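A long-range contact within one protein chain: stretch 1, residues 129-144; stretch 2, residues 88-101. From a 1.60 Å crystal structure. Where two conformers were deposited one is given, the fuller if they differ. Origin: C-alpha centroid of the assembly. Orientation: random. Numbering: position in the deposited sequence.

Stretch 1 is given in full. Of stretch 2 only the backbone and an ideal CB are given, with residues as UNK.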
# COMPACT_ATOMS: atom_id res chain seq x y z
N SER A 129 5.88 18.17 -4.62
CA SER A 129 6.46 18.45 -3.30
C SER A 129 5.52 18.02 -2.19
O SER A 129 4.30 17.97 -2.39
CB SER A 129 6.78 19.95 -3.16
OG SER A 129 5.59 20.72 -3.14
N GLY A 130 6.08 17.72 -1.03
CA GLY A 130 5.29 17.38 0.16
C GLY A 130 4.35 18.48 0.64
O GLY A 130 3.28 18.19 1.19
N ASP A 131 4.76 19.74 0.45
CA ASP A 131 3.92 20.89 0.79
C ASP A 131 2.66 20.92 -0.07
O ASP A 131 1.56 21.16 0.43
CB ASP A 131 4.70 22.21 0.65
CG ASP A 131 3.91 23.42 1.15
OD1 ASP A 131 3.53 23.44 2.35
OD2 ASP A 131 3.67 24.35 0.35
N GLU A 132 2.84 20.66 -1.37
CA GLU A 132 1.72 20.64 -2.31
C GLU A 132 0.79 19.47 -2.01
O GLU A 132 -0.43 19.61 -2.06
CB GLU A 132 2.22 20.57 -3.75
CG GLU A 132 1.13 20.86 -4.79
CD GLU A 132 1.64 20.76 -6.23
OE1 GLU A 132 2.81 21.14 -6.49
OE2 GLU A 132 0.86 20.32 -7.11
N VAL A 133 1.37 18.31 -1.69
CA VAL A 133 0.57 17.15 -1.27
C VAL A 133 -0.29 17.48 -0.05
O VAL A 133 -1.48 17.18 -0.04
CB VAL A 133 1.47 15.92 -0.99
CG1 VAL A 133 0.63 14.75 -0.52
CG2 VAL A 133 2.26 15.53 -2.24
N TRP A 134 0.30 18.10 0.97
CA TRP A 134 -0.44 18.48 2.17
C TRP A 134 -1.56 19.49 1.87
O TRP A 134 -2.68 19.36 2.39
CB TRP A 134 0.52 19.02 3.26
CG TRP A 134 -0.18 19.35 4.55
CD1 TRP A 134 -0.27 20.58 5.14
CD2 TRP A 134 -0.90 18.45 5.41
NE1 TRP A 134 -1.00 20.50 6.31
CE2 TRP A 134 -1.39 19.20 6.50
CE3 TRP A 134 -1.18 17.07 5.35
CZ2 TRP A 134 -2.14 18.62 7.53
CZ3 TRP A 134 -1.93 16.50 6.37
CH2 TRP A 134 -2.40 17.27 7.45
N ASP A 135 -1.26 20.49 1.04
CA ASP A 135 -2.27 21.46 0.59
C ASP A 135 -3.45 20.77 -0.08
O ASP A 135 -4.60 21.11 0.21
CB ASP A 135 -1.64 22.48 -0.36
CG ASP A 135 -0.71 23.45 0.35
OD1 ASP A 135 -0.75 23.53 1.60
OD2 ASP A 135 0.06 24.14 -0.34
N ARG A 136 -3.17 19.80 -0.95
CA ARG A 136 -4.23 19.05 -1.64
C ARG A 136 -5.10 18.27 -0.65
O ARG A 136 -6.31 18.21 -0.80
CB ARG A 136 -3.66 18.11 -2.70
CG ARG A 136 -3.03 18.81 -3.91
CD ARG A 136 -2.42 17.79 -4.88
NE ARG A 136 -3.44 17.14 -5.71
CZ ARG A 136 -3.18 16.24 -6.66
NH1 ARG A 136 -1.94 15.85 -6.91
NH2 ARG A 136 -4.19 15.71 -7.36
N ILE A 137 -4.46 17.67 0.36
CA ILE A 137 -5.18 16.96 1.42
C ILE A 137 -6.08 17.90 2.25
O ILE A 137 -7.27 17.61 2.48
CB ILE A 137 -4.20 16.17 2.34
CG1 ILE A 137 -3.51 15.05 1.55
CG2 ILE A 137 -4.93 15.61 3.56
CD1 ILE A 137 -2.25 14.44 2.23
N VAL A 138 -5.50 19.01 2.71
CA VAL A 138 -6.22 20.04 3.49
C VAL A 138 -7.45 20.56 2.74
O VAL A 138 -8.53 20.68 3.33
CB VAL A 138 -5.27 21.21 3.92
CG1 VAL A 138 -6.07 22.42 4.42
CG2 VAL A 138 -4.28 20.74 4.98
N ASN A 139 -7.29 20.81 1.44
CA ASN A 139 -8.36 21.35 0.58
C ASN A 139 -9.32 20.30 -0.00
O ASN A 139 -10.20 20.64 -0.80
CB ASN A 139 -7.73 22.18 -0.55
CG ASN A 139 -6.88 23.34 -0.03
OD1 ASN A 139 -6.98 23.71 1.14
ND2 ASN A 139 -6.05 23.90 -0.89
N SER A 140 -9.16 19.05 0.40
CA SER A 140 -9.96 17.95 -0.15
C SER A 140 -11.20 17.65 0.69
O SER A 140 -11.40 18.23 1.76
CB SER A 140 -9.11 16.68 -0.25
OG SER A 140 -8.94 16.10 1.04
N ASP A 141 -12.03 16.73 0.19
CA ASP A 141 -13.21 16.24 0.89
C ASP A 141 -12.98 14.83 1.46
O ASP A 141 -13.93 14.09 1.73
CB ASP A 141 -14.42 16.22 -0.07
CG ASP A 141 -14.20 15.29 -1.25
OD1 ASP A 141 -13.07 15.29 -1.81
OD2 ASP A 141 -15.15 14.55 -1.63
N GLU A 142 -11.71 14.45 1.63
CA GLU A 142 -11.37 13.07 2.01
C GLU A 142 -10.98 12.97 3.49
O GLU A 142 -10.10 13.71 3.95
CB GLU A 142 -10.26 12.53 1.09
CG GLU A 142 -10.62 12.44 -0.41
CD GLU A 142 -11.66 11.38 -0.74
OE1 GLU A 142 -11.61 10.26 -0.18
OE2 GLU A 142 -12.55 11.64 -1.58
N GLU A 143 -11.65 12.09 4.23
CA GLU A 143 -11.38 11.90 5.66
C GLU A 143 -10.24 10.91 5.93
O GLU A 143 -9.43 11.14 6.83
CB GLU A 143 -12.66 11.47 6.39
CG GLU A 143 -12.48 10.95 7.82
CD GLU A 143 -11.81 11.94 8.78
OE1 GLU A 143 -11.71 13.15 8.46
OE2 GLU A 143 -11.38 11.49 9.86
N MSE A 144 -10.19 9.82 5.18
CA MSE A 144 -9.15 8.78 5.36
C MSE A 144 -8.12 8.92 4.24
O MSE A 144 -8.49 8.98 3.06
CB MSE A 144 -9.77 7.38 5.33
CG MSE A 144 -10.83 7.12 6.41
SE MSE A 144 -10.06 7.24 8.21
CE MSE A 144 -8.66 5.94 7.98
N UNK A 88 -4.15 3.29 6.10
CA UNK A 88 -5.08 4.42 6.07
C UNK A 88 -5.06 5.09 7.43
O UNK A 88 -5.15 4.40 8.46
CB UNK A 88 -6.50 3.97 5.70
N UNK A 89 -5.01 6.42 7.43
CA UNK A 89 -5.07 7.19 8.67
C UNK A 89 -6.08 8.34 8.53
O UNK A 89 -6.18 8.93 7.44
CB UNK A 89 -3.69 7.73 9.03
N UNK A 90 -6.81 8.67 9.63
CA UNK A 90 -7.67 9.85 9.58
C UNK A 90 -6.86 11.13 9.33
O UNK A 90 -5.80 11.33 9.92
CB UNK A 90 -8.46 9.98 10.88
N UNK A 91 -7.37 11.99 8.45
CA UNK A 91 -6.70 13.23 8.08
C UNK A 91 -6.27 14.05 9.31
O UNK A 91 -5.18 14.62 9.32
CB UNK A 91 -7.62 14.07 7.19
N UNK A 92 -7.11 14.11 10.34
CA UNK A 92 -6.84 14.96 11.51
C UNK A 92 -5.64 14.48 12.34
O UNK A 92 -5.11 15.24 13.14
CB UNK A 92 -8.08 15.02 12.40
N UNK A 93 -5.23 13.23 12.14
CA UNK A 93 -4.05 12.67 12.81
C UNK A 93 -2.75 13.00 12.07
O UNK A 93 -1.66 12.86 12.62
CB UNK A 93 -4.20 11.15 12.94
N UNK A 94 -2.87 13.40 10.81
CA UNK A 94 -1.70 13.65 9.99
C UNK A 94 -1.15 15.06 10.15
O UNK A 94 -1.73 15.90 10.84
CB UNK A 94 -2.04 13.40 8.52
N UNK A 95 -0.01 15.30 9.51
CA UNK A 95 0.66 16.59 9.59
C UNK A 95 1.51 16.73 8.35
O UNK A 95 1.86 15.72 7.72
CB UNK A 95 1.50 16.72 10.86
N UNK A 96 1.86 17.97 8.01
CA UNK A 96 2.73 18.25 6.88
C UNK A 96 4.05 17.48 6.99
O UNK A 96 4.53 16.93 6.00
CB UNK A 96 3.00 19.75 6.78
N UNK A 97 4.62 17.44 8.20
CA UNK A 97 5.91 16.77 8.40
C UNK A 97 5.86 15.26 8.14
O UNK A 97 6.78 14.70 7.55
CB UNK A 97 6.40 17.02 9.83
N UNK A 98 4.78 14.61 8.59
CA UNK A 98 4.62 13.17 8.28
C UNK A 98 4.59 12.95 6.77
O UNK A 98 5.30 12.09 6.25
CB UNK A 98 3.34 12.62 8.91
N UNK A 99 3.80 13.75 6.07
CA UNK A 99 3.72 13.68 4.61
C UNK A 99 5.10 13.84 3.95
O UNK A 99 5.47 13.04 3.08
CB UNK A 99 2.77 14.76 4.09
N UNK A 100 5.85 14.86 4.36
CA UNK A 100 7.22 15.09 3.85
C UNK A 100 8.14 13.88 4.09
O UNK A 100 8.89 13.45 3.20
CB UNK A 100 7.82 16.33 4.51
N UNK A 101 8.07 13.33 5.30
CA UNK A 101 8.89 12.18 5.70
C UNK A 101 8.56 10.91 4.92
O UNK A 101 9.46 10.17 4.49
CB UNK A 101 8.71 11.91 7.20

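Position 88 lies in a strand, and its ideal CB points toward stretch 1, 3.7 Å from Met144 CE. A small or medium apolar residue would suit it. It is Ala88, whose CB touches the selenomethionine methyl.

At position 89 the CB points away, so stretch 1 says little about the side chain. It is Phe89.

Position 90 pairs with Met144 in an antiparallel bridge of the non-hydrogen-bonded kind. Its phi of -61° permits proline, and its ideal CB lies 4.1 Å from Met144 SE. Several residues would fit. It is Pro90, with CD 4.0 Å from Met144 CE and CB on the same face of the sheet as the Met144 side chain.

Position 91 places its amide N 2.8 Å from Glu143 O, a hydrogen bond open to any residue but proline. The CB points toward stretch 1, where the carbonyl oxygens of Ile137, Val138, Ser140 and Glu142 line the way. A long chain with a donor or positive end would suit. It is Lys91. Its CD packs 3.8 Å from Ile137 CG2, and its NZ comes 3.8 Å from Ser140 O.

Position 92 points sideways, but Glu143 OE2 is 5.5 Å from the ideal CB. A basic or neutral polar residue would look natural. It is Glu92, an acid beside an acid: OE1 is 2.7 Å from Glu143 OE2, so one group probably holds a proton.

Position 93 meets nothing of stretch 1. It is Glu93.

Position 94 points toward the Trp134 ring, with CZ3 3.8 Å from the ideal CB. An apolar residue suits. It is Leu94.

Position 95 points away and directly precedes a helix; Ser, Thr, Asp or Asn could cap it. It is Ser95, whose OG accepts a weak bond from the amide of position 98.

Position 96 sits over a face of Trp134, near Asp131. A long basic chain would serve both. It is Lys96. CB lies 3.9 Å from the centroid of the five-membered ring of Trp134, a CH-pi contact, and NZ forms a long salt bridge with Asp131 OD1 at 4.0 Å.

Positions 97, 98 and 101 are out of reach: Glu97, Phe98 and Asp101.

Position 99 points into a hole among Gly130, Val133, Trp134 and Ile137. Ile, Leu, Val or Met could fill it. It is Ile99, with CG1 3.6 Å from Trp134 CE3 and CG2 3.7 Å from Val133 CG1.

Position 100 points sideways beside Gly130, leaving many choices. It is Glu100. A CB on Gly130 would clash with its CG.

Stretch 2 88-101: AFPKEELSKEFIED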
# COMPACT_ATOMS: atom_id res chain seq x y z
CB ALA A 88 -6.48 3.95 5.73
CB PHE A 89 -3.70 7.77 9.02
CG PHE A 89 -2.61 6.73 9.20
CD1 PHE A 89 -2.64 5.86 10.30
CD2 PHE A 89 -1.55 6.65 8.31
CE1 PHE A 89 -1.62 4.90 10.46
CE2 PHE A 89 -0.54 5.71 8.49
CZ PHE A 89 -0.59 4.83 9.57
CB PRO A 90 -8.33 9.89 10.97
CG PRO A 90 -8.16 8.52 11.53
CD PRO A 90 -6.87 7.99 10.94
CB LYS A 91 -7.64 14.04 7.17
CG LYS A 91 -7.14 15.40 6.70
CD LYS A 91 -8.11 16.03 5.65
CE LYS A 91 -9.43 16.50 6.25
NZ LYS A 91 -10.25 17.32 5.28
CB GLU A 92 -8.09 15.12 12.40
CG GLU A 92 -8.54 13.86 13.14
CD GLU A 92 -9.56 13.02 12.37
OE1 GLU A 92 -9.81 13.30 11.16
OE2 GLU A 92 -10.11 12.08 12.98
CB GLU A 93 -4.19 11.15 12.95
CG GLU A 93 -5.16 10.72 14.03
CD GLU A 93 -5.26 9.21 14.17
OE1 GLU A 93 -4.36 8.48 13.67
OE2 GLU A 93 -6.25 8.74 14.79
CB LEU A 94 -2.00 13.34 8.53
CG LEU A 94 -2.48 11.90 8.30
CD1 LEU A 94 -2.95 11.75 6.87
CD2 LEU A 94 -1.40 10.87 8.65
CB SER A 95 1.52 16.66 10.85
OG SER A 95 2.53 15.67 10.83
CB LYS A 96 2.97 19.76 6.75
CG LYS A 96 3.90 20.18 5.61
CD LYS A 96 4.12 21.70 5.66
CE LYS A 96 5.56 22.07 5.32
NZ LYS A 96 5.87 23.52 5.57
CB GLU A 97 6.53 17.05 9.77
CG GLU A 97 8.05 16.82 9.78
CD GLU A 97 8.69 16.96 11.14
OE1 GLU A 97 8.09 17.59 12.04
OE2 GLU A 97 9.81 16.42 11.31
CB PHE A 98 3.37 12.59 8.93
CG PHE A 98 3.14 11.14 8.58
CD1 PHE A 98 3.95 10.13 9.12
CD2 PHE A 98 2.13 10.78 7.68
CE1 PHE A 98 3.75 8.79 8.80
CE2 PHE A 98 1.91 9.44 7.35
CZ PHE A 98 2.72 8.43 7.91
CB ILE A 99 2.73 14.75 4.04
CG1 ILE A 99 1.34 14.63 4.69
CG2 ILE A 99 2.70 14.73 2.52
CD1 ILE A 99 0.70 13.26 4.65
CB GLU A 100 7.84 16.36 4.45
CG GLU A 100 7.15 17.65 4.03
CD GLU A 100 7.64 18.87 4.78
OE1 GLU A 100 8.16 18.73 5.92
OE2 GLU A 100 7.49 19.99 4.24
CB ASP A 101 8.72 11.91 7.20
CG ASP A 101 9.42 12.93 8.08
OD1 ASP A 101 10.04 13.88 7.54
OD2 ASP A 101 9.35 12.79 9.32
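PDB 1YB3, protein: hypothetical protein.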